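Local coordinates for protein AvrRxo1-ORF1 (Xanthomonas oryzae pv. oryzicola, PDB 4Z8T) that acts as a type III effector with a polynucleotide kinase domain and is bound by its interactor AvrRxo1-ORF2, at residues A[103-106]-A[107-110]; A[192-195]-A[196-200]. All blocks are in the same frame, centred on the assembly; numbering follows the deposited sequence.

Contact 1: residues A[103-106]-A[107-110]; sequences NPDV and FKSS
K108 reaches back one turn to D105. CB starts 3.6 Å from D105 O, CG lies about equally far from P104 O and D105 O, and CD and CE run alongside the D105 carboxylate. The chain is extended until its last torsion, where a bend (chi4 65°) turns NZ onto D105 OD1, 2.7 Å away, nearly along the C-O axis of that oxygen. This salt bridge is one of several bonds on the buried ammonium, since H127 and S130 also bind NZ. The other carboxylate oxygen, D105 OD2, is hydrogen-bonded to S98 of the AvrRxo1-ORF2 chain, so the lysine holds a carboxylate that also serves the interface.

N103 opens the turn: its OD1 takes the D105 amide at 3.0 Å, an Asx turn. From there F107 N bonds P104 O (3.1 Å) and K108 N bonds D105 O (3.2 Å), i to i+3 backbone bonds that lead from the loop after helix 87-95 into helix 108-113. Two waters bridge i to i+4 pairs, donating to D105 O and V106 O and accepting from S109 N and S110 N. V106 CG2 lies over one face of the F107 ring, 3.9 Å from its centroid, a CH-pi contact.

P104, F107 and K108 pack on helix 123-141, while F107 also meets L43 and A47 of helix 34-60, and N103 bonds weakly to D157, on strand 154-157.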
loop_
_atom_site.group_PDB
_atom_site.type_symbol
_atom_site.label_atom_id
_atom_site.label_comp_id
_atom_site.label_asym_id
_atom_site.label_seq_id
_atom_site.Cartn_x
_atom_site.Cartn_y
_atom_site.Cartn_z
ATOM N N ASN A 103 32.159 -7.955 -8.158
ATOM C CA ASN A 103 31.164 -7.031 -8.675
ATOM C C ASN A 103 31.625 -6.642 -10.077
ATOM O O ASN A 103 32.697 -6.062 -10.214
ATOM C CB ASN A 103 31.147 -5.789 -7.779
ATOM C CG ASN A 103 30.130 -4.757 -8.208
ATOM O OD1 ASN A 103 29.516 -4.860 -9.269
ATOM N ND2 ASN A 103 29.951 -3.736 -7.373
ATOM N N PRO A 104 30.825 -6.947 -11.113
ATOM C CA PRO A 104 31.215 -6.596 -12.492
ATOM C C PRO A 104 31.439 -5.107 -12.675
ATOM O O PRO A 104 32.284 -4.689 -13.464
ATOM C CB PRO A 104 30.010 -7.040 -13.332
ATOM C CG PRO A 104 28.878 -7.182 -12.361
ATOM C CD PRO A 104 29.510 -7.610 -11.063
ATOM N N ASP A 105 30.690 -4.295 -11.945
ATOM C CA ASP A 105 30.830 -2.856 -12.095
ATOM C C ASP A 105 32.223 -2.289 -11.803
ATOM O O ASP A 105 32.554 -1.207 -12.288
ATOM C CB ASP A 105 29.779 -2.143 -11.245
ATOM C CG ASP A 105 28.371 -2.470 -11.681
ATOM O OD1 ASP A 105 28.169 -2.746 -12.882
ATOM O OD2 ASP A 105 27.467 -2.463 -10.819
ATOM N N VAL A 106 33.037 -3.002 -11.021
ATOM C CA VAL A 106 34.376 -2.504 -10.693
ATOM C C VAL A 106 35.306 -2.471 -11.905
ATOM O O VAL A 106 36.328 -1.785 -11.872
ATOM C CB VAL A 106 35.087 -3.308 -9.566
ATOM C CG1 VAL A 106 34.245 -3.337 -8.285
ATOM C CG2 VAL A 106 35.441 -4.712 -10.040
ATOM N N PHE A 107 34.961 -3.215 -12.956
ATOM C CA PHE A 107 35.816 -3.268 -14.155
ATOM C C PHE A 107 35.374 -2.290 -15.224
ATOM O O PHE A 107 36.093 -2.086 -16.213
ATOM C CB PHE A 107 35.831 -4.671 -14.768
ATOM C CG PHE A 107 36.453 -5.716 -13.877
ATOM C CD1 PHE A 107 37.824 -5.736 -13.674
ATOM C CD2 PHE A 107 35.668 -6.677 -13.245
ATOM C CE1 PHE A 107 38.417 -6.683 -12.859
ATOM C CE2 PHE A 107 36.251 -7.631 -12.423
ATOM C CZ PHE A 107 37.631 -7.639 -12.234
ATOM N N LYS A 108 34.195 -1.703 -15.044
ATOM C CA LYS A 108 33.549 -0.954 -16.121
ATOM C C LYS A 108 34.273 0.311 -16.535
ATOM O O LYS A 108 34.394 0.581 -17.727
ATOM C CB LYS A 108 32.091 -0.630 -15.775
ATOM C CG LYS A 108 31.161 -1.814 -15.965
ATOM C CD LYS A 108 29.703 -1.386 -15.831
ATOM C CE LYS A 108 28.773 -2.492 -16.269
ATOM N NZ LYS A 108 28.899 -3.648 -15.346
ATOM N N SER A 109 34.761 1.080 -15.570
ATOM C CA SER A 109 35.453 2.317 -15.893
ATOM C C SER A 109 36.711 2.022 -16.713
ATOM O O SER A 109 36.955 2.662 -17.743
ATOM C CB SER A 109 35.822 3.077 -14.621
ATOM O OG SER A 109 36.521 4.267 -14.938
ATOM N N SER A 110 37.489 1.038 -16.270
ATOM C CA SER A 110 38.716 0.680 -16.973
ATOM C C SER A 110 38.416 0.175 -18.378
ATOM O O SER A 110 39.118 0.521 -19.331
ATOM C CB SER A 110 39.521 -0.364 -16.196
ATOM O OG SER A 110 40.115 0.205 -15.042
HETATM O O HOH W 1 34.142 0.753 -12.699
HETATM O O HOH W 2 37.357 0.116 -13.555
#

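Contact 2: residues A[192-195]-A[196-200]; sequences SLVG and VLQRK. With SO4 (sulfate ion), chain E.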
loop_
_atom_site.group_PDB
_atom_site.type_symbol
_atom_site.label_atom_id
_atom_site.label_comp_id
_atom_site.label_asym_id
_atom_site.label_seq_id
_atom_site.Cartn_x
_atom_site.Cartn_y
_atom_site.Cartn_z
ATOM N N SER A 192 15.770 4.637 -4.312
ATOM C CA SER A 192 16.739 4.125 -5.268
ATOM C C SER A 192 16.753 4.953 -6.533
ATOM O O SER A 192 17.809 5.173 -7.105
ATOM C CB SER A 192 16.461 2.658 -5.621
ATOM O OG SER A 192 16.823 1.813 -4.534
ATOM N N LEU A 193 15.581 5.413 -6.972
ATOM C CA LEU A 193 15.509 6.206 -8.195
ATOM C C LEU A 193 16.259 7.522 -8.012
ATOM O O LEU A 193 17.070 7.910 -8.865
ATOM C CB LEU A 193 14.047 6.459 -8.597
ATOM C CG LEU A 193 13.206 5.207 -8.909
ATOM C CD1 LEU A 193 11.720 5.574 -9.117
ATOM C CD2 LEU A 193 13.718 4.466 -10.132
ATOM N N VAL A 194 16.027 8.198 -6.892
ATOM C CA VAL A 194 16.747 9.464 -6.700
ATOM C C VAL A 194 18.224 9.207 -6.414
ATOM O O VAL A 194 19.082 10.002 -6.786
ATOM C CB VAL A 194 16.094 10.394 -5.666
ATOM C CG1 VAL A 194 16.345 9.908 -4.286
ATOM C CG2 VAL A 194 16.624 11.825 -5.835
ATOM N N GLY A 195 18.524 8.067 -5.797
ATOM C CA GLY A 195 19.903 7.662 -5.598
ATOM C C GLY A 195 20.662 7.514 -6.911
ATOM O O GLY A 195 21.823 7.904 -7.022
ATOM N N VAL A 196 20.006 6.935 -7.909
ATOM C CA VAL A 196 20.613 6.765 -9.219
ATOM C C VAL A 196 20.825 8.126 -9.897
ATOM O O VAL A 196 21.883 8.378 -10.475
ATOM C CB VAL A 196 19.776 5.838 -10.100
ATOM C CG1 VAL A 196 20.281 5.879 -11.547
ATOM C CG2 VAL A 196 19.877 4.410 -9.563
ATOM N N LEU A 197 19.825 8.997 -9.815
ATOM C CA LEU A 197 19.954 10.326 -10.432
ATOM C C LEU A 197 21.065 11.156 -9.805
ATOM O O LEU A 197 21.622 12.033 -10.473
ATOM C CB LEU A 197 18.625 11.099 -10.386
ATOM C CG LEU A 197 17.478 10.534 -11.234
ATOM C CD1 LEU A 197 16.255 11.441 -11.157
ATOM C CD2 LEU A 197 17.883 10.334 -12.705
ATOM N N GLN A 198 21.395 10.888 -8.538
ATOM C CA GLN A 198 22.483 11.597 -7.855
ATOM C C GLN A 198 23.867 11.109 -8.238
ATOM O O GLN A 198 24.855 11.819 -8.023
ATOM C CB GLN A 198 22.345 11.473 -6.338
ATOM C CG GLN A 198 21.215 12.294 -5.777
ATOM C CD GLN A 198 20.994 12.040 -4.307
ATOM O OE1 GLN A 198 20.058 11.336 -3.923
ATOM N NE2 GLN A 198 21.852 12.610 -3.470
ATOM N N ARG A 199 23.954 9.901 -8.787
ATOM C CA ARG A 199 25.252 9.369 -9.185
ATOM C C ARG A 199 25.734 10.106 -10.417
ATOM O O ARG A 199 25.040 10.153 -11.422
ATOM C CB ARG A 199 25.158 7.865 -9.469
ATOM C CG ARG A 199 24.929 7.067 -8.211
ATOM C CD ARG A 199 24.665 5.605 -8.517
ATOM N NE ARG A 199 24.672 4.834 -7.285
ATOM C CZ ARG A 199 24.573 3.513 -7.228
ATOM N NH1 ARG A 199 24.457 2.814 -8.343
ATOM N NH2 ARG A 199 24.597 2.908 -6.046
ATOM N N LYS A 200 26.926 10.687 -10.343
ATOM C CA LYS A 200 27.423 11.454 -11.472
ATOM C C LYS A 200 28.266 10.579 -12.405
ATOM O O LYS A 200 28.967 9.679 -11.946
ATOM C CB LYS A 200 28.175 12.688 -10.967
ATOM C CG LYS A 200 27.277 13.567 -10.093
ATOM C CD LYS A 200 27.916 14.907 -9.761
ATOM C CE LYS A 200 28.789 14.836 -8.516
ATOM N NZ LYS A 200 28.052 15.246 -7.277
HETATM S S SO4 E . 24.729 -0.608 -6.560
HETATM O O1 SO4 E . 25.921 0.062 -6.038
HETATM O O2 SO4 E . 23.713 -0.578 -5.511
HETATM O O3 SO4 E . 25.089 -1.998 -6.845
HETATM O O4 SO4 E . 24.281 0.007 -7.806
#
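Where helix 189-198 ends, G195 O receives two long, weak hydrogen bonds, from Q198 N and R199 N, amides that also make shorter bonds to V194 O and V196 O respectively, and the aliphatic part of R199 runs past the same oxygen. R199 CG lies 3.4 Å from G195 O; beyond it the chain stays extended to NE (chi2 173°, chi3 171°), which carries the guanidinium past G195 O to a sulfate. NH1 gives sulfate O4 a nearly straight bond of 2.9 Å at 167°, whereas NH2 reaches O1 by a weak one of 3.1 Å. The sulfur lies in the guanidinium plane at its edge, so the two groups meet side-on through the paired nitrogens.

One turn earlier the backbone is regular: V196 N bonds S192 O at 2.9 Å and L197 N bonds L193 O at 3.1 Å. S192 OG turns to T74 O in the loop after strand 66-71.

The sulfate also accepts from A75 N, and R199 NH1 is also hydrogen-bonded to P206 O, which would restrict rotation of the guanidinium. Though the sulfate probably comes from the crystallisation liquor, its grip by an arginine and a backbone amide of the probable P-loop is consistent with a phosphate-binding position in a kinase.

How the contacts relate
From the N terminus, the chain passes helix 34-60, strand 66-71, the probable P-loop and helices 78-85 and 87-95 before reaching contact 1, which closes a short turn leading into helix 108-113. Contact 2 follows much later, along the last turns of helix 189-198, after strand 179-185. The two local contacts are in series, neither nesting nor crossing. Their centres lie about 18 Å apart and their nearest atoms about 7 Å, without touching. The loop at P206 is a neighbour common to both, meeting D105 of contact 1 and R199 of contact 2. Contact 1 joins helices 34-60 and 123-141, contact 2 helices 210-222, 304-315 and 322-331.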